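Local structure of IPT/TIG domain-containing protein BACOVA_02650 (Bacteroides ovatus, 5E7H) at residues D158-Q163 with V212-V217; Q144-S149 with A221-F226. The protein binds polysaccharide at the cell surface and probably captures xyloglucan before its transport into the periplasm for degradation. All coordinates share one frame; numbering follows the deposited sequence.

Contact 1 (D158-Q163 with V212-V217)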
loop_
_atom_site.group_PDB
_atom_site.type_symbol
_atom_site.label_atom_id
_atom_site.label_comp_id
_atom_site.label_asym_id
_atom_site.label_seq_id
_atom_site.Cartn_x
_atom_site.Cartn_y
_atom_site.Cartn_z
ATOM N N ASP A 158 12.770 13.814 0.147
ATOM C CA ASP A 158 11.771 14.442 -0.731
ATOM C C ASP A 158 11.464 13.624 -1.983
ATOM O O ASP A 158 10.413 13.832 -2.612
ATOM C CB ASP A 158 12.237 15.845 -1.177
ATOM C CG ASP A 158 12.072 16.899 -0.096
ATOM O OD1 ASP A 158 11.183 16.750 0.772
ATOM O OD2 ASP A 158 12.827 17.894 -0.126
ATOM N N ASP A 159 12.366 12.716 -2.368
ATOM C CA ASP A 159 12.180 11.902 -3.578
ATOM C C ASP A 159 11.627 10.498 -3.274
ATOM O O ASP A 159 11.575 9.654 -4.176
ATOM C CB ASP A 159 13.500 11.766 -4.334
ATOM C CG ASP A 159 13.991 13.082 -4.913
ATOM O OD1 ASP A 159 13.214 14.062 -4.963
ATOM O OD2 ASP A 159 15.167 13.116 -5.323
ATOM N N LEU A 160 11.224 10.251 -2.019
ATOM C CA LEU A 160 10.721 8.944 -1.583
ATOM C C LEU A 160 9.284 9.039 -1.071
ATOM O O LEU A 160 8.857 10.083 -0.566
ATOM C CB LEU A 160 11.628 8.370 -0.476
ATOM C CG LEU A 160 13.081 8.132 -0.897
ATOM C CD1 LEU A 160 13.912 7.728 0.313
ATOM C CD2 LEU A 160 13.174 7.071 -1.980
ATOM N N LYS A 161 8.563 7.931 -1.147
ATOM C CA LYS A 161 7.229 7.848 -0.569
ATOM C C LYS A 161 7.058 6.576 0.229
ATOM O O LYS A 161 7.712 5.557 -0.029
ATOM C CB LYS A 161 6.143 7.966 -1.655
ATOM C CG LYS A 161 6.239 7.003 -2.783
ATOM C CD LYS A 161 5.255 7.390 -3.903
ATOM C CE LYS A 161 5.348 6.395 -5.016
ATOM N NZ LYS A 161 4.381 6.716 -6.118
ATOM N N LEU A 162 6.183 6.653 1.221
ATOM C CA LEU A 162 5.736 5.495 1.986
ATOM C C LEU A 162 4.439 5.016 1.374
ATOM O O LEU A 162 3.487 5.790 1.267
ATOM C CB LEU A 162 5.518 5.853 3.452
ATOM C CG LEU A 162 4.960 4.750 4.337
ATOM C CD1 LEU A 162 5.994 3.652 4.545
ATOM C CD2 LEU A 162 4.512 5.320 5.658
ATOM N N GLN A 163 4.405 3.747 0.990
ATOM C CA GLN A 163 3.197 3.109 0.459
ATOM C C GLN A 163 2.814 1.979 1.382
ATOM O O GLN A 163 3.668 1.370 2.040
ATOM C CB GLN A 163 3.410 2.537 -0.945
ATOM C CG GLN A 163 3.628 3.510 -2.033
ATOM C CD GLN A 163 3.755 2.794 -3.372
ATOM O OE1 GLN A 163 4.206 1.642 -3.446
ATOM N NE2 GLN A 163 3.362 3.473 -4.422
ATOM N N VAL A 212 1.947 8.230 0.952
ATOM C CA VAL A 212 2.257 9.586 1.429
ATOM C C VAL A 212 3.720 9.932 1.148
ATOM O O VAL A 212 4.569 9.042 1.097
ATOM C CB VAL A 212 1.974 9.753 2.942
ATOM C CG1 VAL A 212 0.492 9.532 3.234
ATOM C CG2 VAL A 212 2.824 8.816 3.782
ATOM N N SER A 213 4.029 11.215 0.956
ATOM C CA SER A 213 5.431 11.606 0.862
ATOM C C SER A 213 6.163 11.149 2.123
ATOM O O SER A 213 5.666 11.293 3.244
ATOM C CB SER A 213 5.580 13.117 0.702
ATOM O OG SER A 213 5.106 13.534 -0.562
ATOM N N LEU A 214 7.362 10.599 1.956
ATOM C CA LEU A 214 8.106 10.170 3.131
ATOM C C LEU A 214 8.458 11.374 4.001
ATOM O O LEU A 214 8.596 11.226 5.213
ATOM C CB LEU A 214 9.371 9.394 2.724
ATOM C CG LEU A 214 10.138 8.715 3.874
ATOM C CD1 LEU A 214 9.262 7.698 4.616
ATOM C CD2 LEU A 214 11.403 8.011 3.343
ATOM N N SER A 215 8.567 12.565 3.413
ATOM C CA SER A 215 8.824 13.774 4.192
ATOM C C SER A 215 7.694 14.103 5.179
ATOM O O SER A 215 7.896 14.924 6.086
ATOM C CB SER A 215 9.053 14.966 3.256
ATOM O OG SER A 215 7.896 15.251 2.481
ATOM N N SER A 216 6.517 13.502 4.996
ATOM C CA SER A 216 5.415 13.746 5.932
ATOM C C SER A 216 5.570 12.935 7.216
ATOM O O SER A 216 4.820 13.175 8.170
ATOM C CB SER A 216 4.065 13.452 5.284
ATOM O OG SER A 216 3.862 12.075 5.112
ATOM N N VAL A 217 6.540 12.017 7.274
ATOM C CA VAL A 217 6.792 11.291 8.524
ATOM C C VAL A 217 8.293 11.303 8.883
ATOM O O VAL A 217 8.639 10.968 10.012
ATOM C CB VAL A 217 6.152 9.827 8.523
ATOM C CG1 VAL A 217 5.358 9.512 7.307
ATOM C CG2 VAL A 217 7.062 8.717 9.001
HETATM O O HOH W 1 8.307 15.598 -0.226
HETATM O O HOH W 2 8.955 12.913 0.486
#
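Leu162 and Val212 form an antiparallel, hydrogen-bonded pair where strands 160-168 and 207-213 meet in one of the two facing antiparallel sheets of the xyloglucan-binding domain. Leu162 N gives to Val212 O at 2.9 Å, and Val212 N returns a bond to Leu162 O. Their side chains share a face of the sheet, Leu162 CB against Val212 CG2 at 4.0 Å. One residue before Leu162 and one after Val212, Lys161 faces Ser213 as a non-hydrogen-bonded pair, and strand 207-213 ends there. The chain turns into a 3-10 segment, yet Leu214 N still reaches Leu160 O at 3.0 Å, tilted 34° from the carbonyl plane. Leu214 CG stands anti to its backbone N (chi1 -172°), and the side chain runs beside that of Leu160 in the same direction, Leu214 CD2 lying 3.8 Å from Leu160 CB. Leu214 also touches Ile257 of this sheet and Met181 of the facing one. The turn is held by Ser213 O, accepting from Ser216 N and OG. Lys260 NZ is hydrogen-bonded to Asp158 O and Ser213 OG, tying the C-terminus to both segments. A water bridges them as well, donating to Leu160 O and accepting from Ser215 N at 3.0 Å.

Contact 2 (Q144-S149 with A221-F226). With FMT (formic acid), chain E.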
loop_
_atom_site.group_PDB
_atom_site.type_symbol
_atom_site.label_atom_id
_atom_site.label_comp_id
_atom_site.label_asym_id
_atom_site.label_seq_id
_atom_site.Cartn_x
_atom_site.Cartn_y
_atom_site.Cartn_z
ATOM N N GLN A 144 12.312 -3.259 8.938
ATOM C CA GLN A 144 13.563 -3.588 8.271
ATOM C C GLN A 144 13.739 -2.575 7.161
ATOM O O GLN A 144 13.077 -2.662 6.128
ATOM C CB GLN A 144 13.522 -5.010 7.728
ATOM C CG GLN A 144 14.784 -5.433 7.017
ATOM C CD GLN A 144 14.666 -6.820 6.426
ATOM O OE1 GLN A 144 15.033 -7.046 5.272
ATOM N NE2 GLN A 144 14.141 -7.758 7.210
ATOM N N TRP A 145 14.564 -1.549 7.390
ATOM C CA TRP A 145 14.642 -0.468 6.400
ATOM C C TRP A 145 15.208 -1.013 5.096
ATOM O O TRP A 145 15.960 -1.987 5.085
ATOM C CB TRP A 145 15.491 0.707 6.917
ATOM C CG TRP A 145 15.007 1.298 8.236
ATOM C CD1 TRP A 145 15.754 1.425 9.363
ATOM C CD2 TRP A 145 13.700 1.815 8.564
ATOM N NE1 TRP A 145 15.013 1.987 10.370
ATOM C CE2 TRP A 145 13.750 2.235 9.915
ATOM C CE3 TRP A 145 12.501 1.988 7.860
ATOM C CZ2 TRP A 145 12.647 2.787 10.573
ATOM C CZ3 TRP A 145 11.408 2.538 8.517
ATOM C CH2 TRP A 145 11.492 2.927 9.870
ATOM N N VAL A 146 14.848 -0.354 3.998
ATOM C CA VAL A 146 15.302 -0.763 2.669
ATOM C C VAL A 146 16.822 -0.638 2.605
ATOM O O VAL A 146 17.407 0.344 3.062
ATOM C CB VAL A 146 14.640 0.088 1.559
ATOM C CG1 VAL A 146 15.077 -0.396 0.184
ATOM C CG2 VAL A 146 13.126 0.041 1.687
ATOM N N ASN A 147 17.474 -1.650 2.038
ATOM C CA ASN A 147 18.906 -1.661 1.886
ATOM C C ASN A 147 19.390 -0.533 0.981
ATOM O O ASN A 147 18.699 -0.191 0.023
ATOM C CB ASN A 147 19.331 -3.006 1.311
ATOM C CG ASN A 147 20.800 -3.303 1.524
ATOM O OD1 ASN A 147 21.681 -2.669 0.941
ATOM N ND2 ASN A 147 21.071 -4.292 2.365
ATOM N N THR A 148 20.569 0.013 1.253
ATOM C CA THR A 148 21.107 1.092 0.418
ATOM C C THR A 148 21.538 0.576 -0.962
ATOM O O THR A 148 21.810 1.373 -1.868
ATOM C CB THR A 148 22.274 1.839 1.097
ATOM O OG1 THR A 148 23.302 0.924 1.487
ATOM C CG2 THR A 148 21.776 2.613 2.305
ATOM N N SER A 149 21.582 -0.740 -1.156
ATOM C CA SER A 149 21.799 -1.274 -2.510
ATOM C C SER A 149 20.557 -1.088 -3.389
ATOM O O SER A 149 20.638 -1.252 -4.621
ATOM C CB SER A 149 22.182 -2.755 -2.461
ATOM O OG SER A 149 21.097 -3.520 -1.976
ATOM N N ALA A 221 17.186 15.048 5.739
ATOM C CA ALA A 221 17.429 15.501 4.377
ATOM C C ALA A 221 17.530 14.346 3.385
ATOM O O ALA A 221 16.883 14.360 2.327
ATOM C CB ALA A 221 18.678 16.331 4.337
ATOM N N THR A 222 18.356 13.353 3.709
ATOM C CA THR A 222 18.577 12.213 2.820
ATOM C C THR A 222 18.285 10.890 3.511
ATOM O O THR A 222 18.141 10.835 4.741
ATOM C CB THR A 222 20.019 12.128 2.321
ATOM O OG1 THR A 222 20.870 11.822 3.434
ATOM C CG2 THR A 222 20.502 13.433 1.672
ATOM N N TYR A 223 18.203 9.831 2.715
ATOM C CA TYR A 223 17.912 8.515 3.232
ATOM C C TYR A 223 19.005 8.096 4.230
ATOM O O TYR A 223 18.681 7.533 5.281
ATOM C CB TYR A 223 17.746 7.520 2.061
ATOM C CG TYR A 223 17.224 6.195 2.475
ATOM C CD1 TYR A 223 16.004 6.067 3.134
ATOM C CD2 TYR A 223 17.959 5.061 2.235
ATOM C CE1 TYR A 223 15.541 4.817 3.548
ATOM C CE2 TYR A 223 17.508 3.811 2.631
ATOM C CZ TYR A 223 16.315 3.690 3.291
ATOM O OH TYR A 223 15.836 2.458 3.714
ATOM N N GLN A 224 20.270 8.391 3.945
ATOM C CA GLN A 224 21.343 8.041 4.888
ATOM C C GLN A 224 21.171 8.757 6.224
ATOM O O GLN A 224 21.453 8.195 7.291
ATOM C CB GLN A 224 22.715 8.369 4.310
ATOM C CG GLN A 224 23.883 7.872 5.194
ATOM C CD GLN A 224 23.858 6.366 5.348
ATOM O OE1 GLN A 224 24.445 5.639 4.552
ATOM N NE2 GLN A 224 23.191 5.888 6.395
ATOM N N ASP A 225 20.741 10.012 6.192
ATOM C CA ASP A 225 20.533 10.741 7.447
ATOM C C ASP A 225 19.439 10.079 8.298
ATOM O O ASP A 225 19.541 9.969 9.535
ATOM C CB ASP A 225 20.155 12.194 7.160
ATOM C CG ASP A 225 21.261 12.965 6.474
ATOM O OD1 ASP A 225 22.455 12.776 6.803
ATOM O OD2 ASP A 225 20.919 13.769 5.585
ATOM N N PHE A 226 18.368 9.643 7.639
ATOM C CA PHE A 226 17.280 8.919 8.264
ATOM C C PHE A 226 17.796 7.620 8.881
ATOM O O PHE A 226 17.514 7.317 10.052
ATOM C CB PHE A 226 16.190 8.679 7.205
ATOM C CG PHE A 226 15.182 7.604 7.544
ATOM C CD1 PHE A 226 14.188 7.827 8.479
ATOM C CD2 PHE A 226 15.219 6.385 6.881
ATOM C CE1 PHE A 226 13.236 6.818 8.759
ATOM C CE2 PHE A 226 14.284 5.401 7.148
ATOM C CZ PHE A 226 13.300 5.620 8.087
HETATM C C FMT E . 19.149 -6.840 3.915
HETATM O O1 FMT E . 18.694 -7.115 2.772
HETATM O O2 FMT E . 18.945 -5.696 4.406
#
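Tyr223 and Phe226 both hold CG anti to the backbone N (chi1 -170° and 163°), and from the first turn of helix 223-227 their rings reach the loop at Trp145 and Val146. The indole of Trp145 receives the phenyl ring of Phe226 in an edge-to-face, T-shaped stack. Phe226 CZ leads, standing over one face of the indole, offset toward the rim, and 3.6 Å from Trp145 CZ3. The planes meet at 68°, with the centroid of the six-membered indole ring 4.8 Å from that of the phenyl. Ser231 O accepts from Trp145 NE1 and should help fix the rotation of the indole, while Met181 touches both Trp145 and Phe226. An alanine in place of Trp145 would probably leave the edge of Phe226 without the face it packs on and Ser231 O without its indole donor. Tyr223 and Phe226 belong to a capped helix start: Thr222 is the N-cap and makes a capping box with Asp225. Thr222 N gives to Asp225 OD2, and Asp225 N returns a weak bond to Thr222 OG1. The loop joins strands 133-142 and 160-168, so the short helix packs on a connection between strands of the domain. Tyr223 crosses the side chain of Val146 at about a right angle and donates its hydroxyl proton to Val146 O at 2.7 Å. That bond lies in the carbonyl plane on a lone pair, and the same oxygen sits in the plane of the phenol ring, at its edge. Val146 CB also packs against Tyr223 OH at 3.4 Å. The loop has its own local brace, an Asx turn in which Ser149 N gives to Asn147 OD1 at 2.9 Å. Asn147 ND2 makes a weak bond to O2 of a formic acid molecule, probably from the crystallisation liquor.

How the contacts relate
Both contacts belong to the xyloglucan-binding domain, which follows the IPT/TIG domain in this chain, and their centres lie about 12 Å apart. In sequence the order is 144-149, 158-163, 212-217, 221-226, so the pairing in contact 2 encloses that in contact 1. Strand 160-168 follows the loop of contact 2, and helix 223-227 follows strand 207-213. Contact 1 pairs these two strands within a sheet, whereas contact 2 packs the helix on the loop. They meet directly where Leu160 CD1 lies 3.9 Å from Tyr223 CD1, so packing continues from the end of the strand pair to the helix.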